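Local atomic coordinates of phosphorylated carbohydrates phosphatase TM_1254 (Thermotoga maritima msb8, PDB entry 3KBB), a protein that dephosphorylates a range of phosphorylated carbohydrates, including erythrose 4-phosphate and several hexose 6-phosphates, with the help of a divalent metal cation, preferably cobalt. Residues L51-M55 with L64-K68. Sequence-based numbering, arbitrary orientation.
Sequences LPILM and LENFK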
ATOM      1  N   LEU A  51       3.925  -5.441 -17.903  1.00 32.63           N
ATOM      2  CA  LEU A  51       2.949  -6.321 -18.545  1.00 32.42           C
ATOM      3  C   LEU A  51       3.265  -6.664 -20.000  1.00 32.31           C
ATOM      4  O   LEU A  51       3.234  -7.834 -20.373  1.00 32.25           O
ATOM      5  CB  LEU A  51       1.511  -5.805 -18.392  1.00 32.67           C
ATOM      6  CG  LEU A  51       0.951  -5.784 -16.957  1.00 31.51           C
ATOM      7  CD1 LEU A  51      -0.552  -5.497 -16.940  1.00 32.21           C
ATOM      8  CD2 LEU A  51       1.235  -7.095 -16.218  1.00 31.08           C
ATOM      9  N   PRO A  52       3.547  -5.654 -20.836  1.00 32.31           N
ATOM     10  CA  PRO A  52       3.929  -5.961 -22.221  1.00 31.85           C
ATOM     11  C   PRO A  52       5.175  -6.841 -22.326  1.00 31.38           C
ATOM     12  O   PRO A  52       5.212  -7.722 -23.184  1.00 31.21           O
ATOM     13  CB  PRO A  52       4.206  -4.578 -22.829  1.00 32.37           C
ATOM     14  CG  PRO A  52       3.448  -3.623 -22.001  1.00 32.57           C
ATOM     15  CD  PRO A  52       3.499  -4.196 -20.593  1.00 32.86           C
ATOM     16  N   ILE A  53       6.168  -6.606 -21.465  1.00 30.97           N
ATOM     17  CA  ILE A  53       7.355  -7.445 -21.368  1.00 30.79           C
ATOM     18  C   ILE A  53       6.984  -8.890 -20.990  1.00 30.33           C
ATOM     19  O   ILE A  53       7.446  -9.833 -21.608  1.00 29.25           O
ATOM     20  CB  ILE A  53       8.394  -6.900 -20.351  1.00 30.78           C
ATOM     21  CG1 ILE A  53       9.050  -5.593 -20.850  1.00 32.04           C
ATOM     22  CG2 ILE A  53       9.471  -7.930 -20.075  1.00 31.47           C
ATOM     23  CD1 ILE A  53       9.926  -4.899 -19.801  1.00 31.24           C
ATOM     24  N   LEU A  54       6.165  -9.047 -19.962  1.00 30.11           N
ATOM     25  CA  LEU A  54       5.718 -10.373 -19.556  1.00 30.17           C
ATOM     26  C   LEU A  54       5.102 -11.110 -20.744  1.00 30.08           C
ATOM     27  O   LEU A  54       5.411 -12.283 -20.988  1.00 28.95           O
ATOM     28  CB  LEU A  54       4.730 -10.246 -18.388  1.00 30.65           C
ATOM     29  CG  LEU A  54       4.054 -11.505 -17.813  1.00 31.44           C
ATOM     30  CD1 LEU A  54       5.070 -12.430 -17.154  1.00 29.09           C
ATOM     31  CD2 LEU A  54       2.948 -11.121 -16.841  1.00 31.15           C
HETATM   32  N   MSE A  55       4.244 -10.425 -21.493  1.00 29.47           N
HETATM   33  CA  MSE A  55       3.531 -11.042 -22.596  1.00 31.73           C
HETATM   34  C   MSE A  55       4.512 -11.576 -23.624  1.00 30.36           C
HETATM   35  O   MSE A  55       4.373 -12.709 -24.061  1.00 29.95           O
HETATM   36  CB  MSE A  55       2.564 -10.050 -23.259  1.00 31.35           C
HETATM   37  CG  MSE A  55       1.672 -10.690 -24.282  1.00 32.96           C
HETATM   38 SE   MSE A  55       0.706  -9.288 -25.301  1.00 41.26          SE
HETATM   39  CE  MSE A  55       2.231  -8.346 -26.071  1.00 39.31           C
ATOM     40  N   LEU A  64      -2.274  -6.747 -26.681  1.00 39.57           N
ATOM     41  CA  LEU A  64      -1.956  -6.219 -25.347  1.00 39.88           C
ATOM     42  C   LEU A  64      -3.228  -5.916 -24.535  1.00 40.31           C
ATOM     43  O   LEU A  64      -3.270  -6.121 -23.318  1.00 40.10           O
ATOM     44  CB  LEU A  64      -1.032  -4.995 -25.434  1.00 39.63           C
ATOM     45  CG  LEU A  64      -0.403  -4.469 -24.141  1.00 40.25           C
ATOM     46  CD1 LEU A  64       0.296  -5.581 -23.339  1.00 40.50           C
ATOM     47  CD2 LEU A  64       0.571  -3.333 -24.441  1.00 39.49           C
ATOM     48  N   GLU A  65      -4.253  -5.432 -25.230  1.00 40.29           N
ATOM     49  CA  GLU A  65      -5.529  -5.095 -24.626  1.00 40.48           C
ATOM     50  C   GLU A  65      -6.154  -6.323 -23.971  1.00 40.19           C
ATOM     51  O   GLU A  65      -6.598  -6.261 -22.820  1.00 40.16           O
ATOM     52  CB  GLU A  65      -6.473  -4.498 -25.684  1.00 40.35           C
ATOM     53  CG  GLU A  65      -7.928  -4.489 -25.278  1.00 40.89           C
ATOM     54  CD  GLU A  65      -8.817  -3.655 -26.192  0.50 40.69           C
ATOM     55  OE1 GLU A  65      -8.365  -3.248 -27.282  0.50 41.03           O
ATOM     56  OE2 GLU A  65      -9.983  -3.421 -25.812  0.50 40.64           O
ATOM     57  N   ASN A  66      -6.187  -7.426 -24.716  1.00 39.95           N
ATOM     58  CA  ASN A  66      -6.700  -8.694 -24.210  1.00 40.08           C
ATOM     59  C   ASN A  66      -5.859  -9.224 -23.048  1.00 39.37           C
ATOM     60  O   ASN A  66      -6.404  -9.715 -22.048  1.00 39.62           O
ATOM     61  CB  ASN A  66      -6.773  -9.724 -25.334  1.00 40.73           C
ATOM     62  CG  ASN A  66      -8.026  -9.578 -26.196  1.00 43.10           C
ATOM     63  OD1 ASN A  66      -9.008  -8.932 -25.799  1.00 44.71           O
ATOM     64  ND2 ASN A  66      -8.002 -10.198 -27.378  1.00 43.96           N
ATOM     65  N   PHE A  67      -4.540  -9.108 -23.179  1.00 38.37           N
ATOM     66  CA  PHE A  67      -3.615  -9.555 -22.133  1.00 37.50           C
ATOM     67  C   PHE A  67      -3.856  -8.799 -20.830  1.00 37.75           C
ATOM     68  O   PHE A  67      -4.009  -9.415 -19.769  1.00 37.46           O
ATOM     69  CB  PHE A  67      -2.169  -9.391 -22.588  1.00 36.84           C
ATOM     70  CG  PHE A  67      -1.161 -10.004 -21.643  1.00 36.55           C
ATOM     71  CD1 PHE A  67      -0.970 -11.386 -21.613  1.00 35.14           C
ATOM     72  CD2 PHE A  67      -0.405  -9.202 -20.794  1.00 34.03           C
ATOM     73  CE1 PHE A  67      -0.038 -11.956 -20.743  1.00 33.72           C
ATOM     74  CE2 PHE A  67       0.531  -9.756 -19.917  1.00 34.43           C
ATOM     75  CZ  PHE A  67       0.716 -11.141 -19.886  1.00 33.06           C
ATOM     76  N   LYS A  68      -3.902  -7.465 -20.925  1.00 37.68           N
ATOM     77  CA  LYS A  68      -4.127  -6.591 -19.762  1.00 37.86           C
ATOM     78  C   LYS A  68      -5.428  -6.917 -19.061  1.00 37.36           C
ATOM     79  O   LYS A  68      -5.507  -6.865 -17.839  1.00 36.33           O
ATOM     80  CB  LYS A  68      -4.103  -5.117 -20.169  1.00 37.70           C
ATOM     81  CG  LYS A  68      -2.705  -4.576 -20.383  1.00 39.63           C
ATOM     82  CD  LYS A  68      -2.703  -3.058 -20.595  1.00 42.96           C
ATOM     83  CE  LYS A  68      -2.979  -2.695 -22.047  1.00 45.61           C
ATOM     84  NZ  LYS A  68      -2.805  -1.232 -22.336  1.00 45.18           N
TER
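Two helices joined by a short connection can pack largely through apolar side chains, and residues 64-68, the first turn of helix 64-82, illustrate how an aromatic ring can sit at the centre of such a joint. The turn opens with Leu64, whose CB leaves the backbone sideways but whose branches reach the other helix: CD2 lies 3.8 Å from CG of Pro52, and CD1 lies 4.2 Å from SE of Met55, a selenomethionine here. Asn66, out of reach of residues 51-55, hydrogen-bonds through ND2 to OD1 of Asp62. Phe67 is the centrepiece, inserted against residues 51-55. Over one face of its ring sits Met55, with CB 3.8 Å from the Phe67 ring centroid and almost on the ring normal, a CH-pi contact; SE of Met55 follows obliquely at 4.8 Å from the same centroid, adding a Met-aromatic contact. At the ring edge, Leu54 CD2 meets Phe67 CZ at 3.8 Å. Leu51 O, which accepts the helical hydrogen bond from Met55 N, also lies 3.3 Å from CE2 of Phe67. Ile60 of the connecting loop and Val26 of helix 19-29 also touch Phe67. Lys68 closes the turn on the exposed margin, its aliphatic CG 4.2 Å from Leu51 CD1. No hydrogen bond links the two segments; their axes approach to 10.3 Å with 101° between their directions, so these two turns cross nearly at right angles. Remote from the probable nucleophile Asp7, the contact joins two helices of the helical cap inserted after the first strand of the Rossmann-like core, the arrangement typical of beta-phosphoglucomutase-like HAD hydrolases.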